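Local structure of lipolytic enzyme (Clostridium thermocellum, 2VPT) at residues I145-Q148 / K149-G153. The protein removes acetyl groups from xylan as an acetylxylan esterase, being the family 3 carbohydrate esterase catalytic domain of a larger cellulosomal protein. Numbering follows the deposited sequence.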
# COMPACT_ATOMS: atom_id res chain seq x y z
N ILE A 145 -23.09 -9.96 17.11
CA ILE A 145 -22.46 -11.11 16.51
C ILE A 145 -21.28 -11.56 17.38
O ILE A 145 -21.11 -12.74 17.67
CB ILE A 145 -21.95 -10.80 15.07
CG1 ILE A 145 -23.14 -10.61 14.12
CG2 ILE A 145 -21.05 -11.90 14.57
CD1 ILE A 145 -22.78 -9.78 12.90
N VAL A 146 -20.46 -10.60 17.79
CA VAL A 146 -19.30 -10.95 18.61
C VAL A 146 -19.75 -11.54 19.95
O VAL A 146 -19.21 -12.54 20.39
CB VAL A 146 -18.38 -9.75 18.82
CG1 VAL A 146 -17.30 -10.08 19.85
CG2 VAL A 146 -17.74 -9.33 17.47
N GLN A 147 -20.75 -10.92 20.57
CA GLN A 147 -21.20 -11.36 21.90
C GLN A 147 -21.75 -12.79 21.90
O GLN A 147 -21.49 -13.55 22.83
CB GLN A 147 -22.22 -10.39 22.47
CG GLN A 147 -22.50 -10.61 23.97
CD GLN A 147 -21.28 -10.38 24.84
OE1 GLN A 147 -20.67 -9.30 24.82
NE2 GLN A 147 -20.90 -11.40 25.59
N GLN A 148 -22.48 -13.15 20.85
CA GLN A 148 -23.00 -14.52 20.64
C GLN A 148 -21.87 -15.56 20.66
O GLN A 148 -21.99 -16.60 21.30
CB GLN A 148 -23.75 -14.54 19.29
CG GLN A 148 -24.65 -15.73 18.94
CD GLN A 148 -25.62 -15.39 17.78
OE1 GLN A 148 -25.85 -14.21 17.47
NE2 GLN A 148 -26.18 -16.42 17.15
N LYS A 149 -20.76 -15.26 20.00
CA LYS A 149 -19.64 -16.19 19.90
C LYS A 149 -18.88 -16.25 21.23
O LYS A 149 -18.46 -17.31 21.68
CB LYS A 149 -18.65 -15.75 18.81
CG LYS A 149 -19.26 -15.38 17.46
CD LYS A 149 -19.32 -16.54 16.52
CE LYS A 149 -19.91 -16.11 15.19
NZ LYS A 149 -20.55 -17.25 14.50
N ALA A 150 -18.71 -15.09 21.86
CA ALA A 150 -18.03 -15.00 23.15
C ALA A 150 -18.79 -15.77 24.24
O ALA A 150 -18.19 -16.48 25.04
CB ALA A 150 -17.86 -13.56 23.56
N ASN A 151 -20.11 -15.62 24.25
CA ASN A 151 -20.95 -16.35 25.22
C ASN A 151 -20.81 -17.86 25.08
O ASN A 151 -20.99 -18.60 26.05
CB ASN A 151 -22.42 -15.92 25.07
CG ASN A 151 -22.68 -14.49 25.53
OD1 ASN A 151 -21.87 -13.86 26.21
ND2 ASN A 151 -23.85 -13.96 25.17
N ALA A 152 -20.50 -18.33 23.87
CA ALA A 152 -20.28 -19.76 23.60
C ALA A 152 -18.89 -20.27 24.01
O ALA A 152 -18.63 -21.48 23.97
CB ALA A 152 -20.53 -20.07 22.14
N GLY A 153 -18.01 -19.36 24.40
CA GLY A 153 -16.68 -19.73 24.88
C GLY A 153 -15.54 -19.39 23.93
O GLY A 153 -14.39 -19.72 24.22
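Gln147 and Asn151, a residue pair at i and i+4, link their side-chain amides across the last turn of helix 142-151 in this SGNH-hydrolase domain, where the chain closes with a Schellman motif. Gln147 NE2 gives its hydrogen bond to Asn151 OD1 at 2.7 Å. The acceptor lies almost in the plane of the Gln147 amide, but the donor stands above the Asn151 carbonyl plane, 41° out of it, rather than on one of its lone pairs. The two amide planes are turned 42° against each other. Gln147 can reach because its CG runs anti to the backbone N and the chain then bends at chi2 (63°), bringing NE2 forward along the helix, while Asn151 turns its CG beside its own backbone N. This places Asn151 CG 3.1 Å from Gln147 O, the same oxygen that accepts a hydrogen bond from Asn151 N at 2.9 Å; one residue pair is thus joined through both backbone and side chain, on the exposed side of the helix.

Next to it in the helical ladder, Ala150 N hydrogen-bonds to Val146 O at 3.0 Å. The bonds made by Lys149 N are weak, to Ile145 O and Val146 O. Lys149 CG lies 3.2 Å from Ile145 O before the chain bends away. In the closing turn Ala152 N reaches Gln148 O only weakly, at 3.4 Å, and Gly153, with positive phi, sends its N back to Ala150 O at 3.0 Å.

Away from the amide pair, the helix packs into the domain. Lys149 NZ forms a salt bridge with Asp112 and a hydrogen bond with Ser108, both on helix 104-117, and Ile145 rests on Ala104 and Ile111 of that helix. Val146 rests on Val156 and Phe158 of strand 156-159, the next strand of the sheet in chain order.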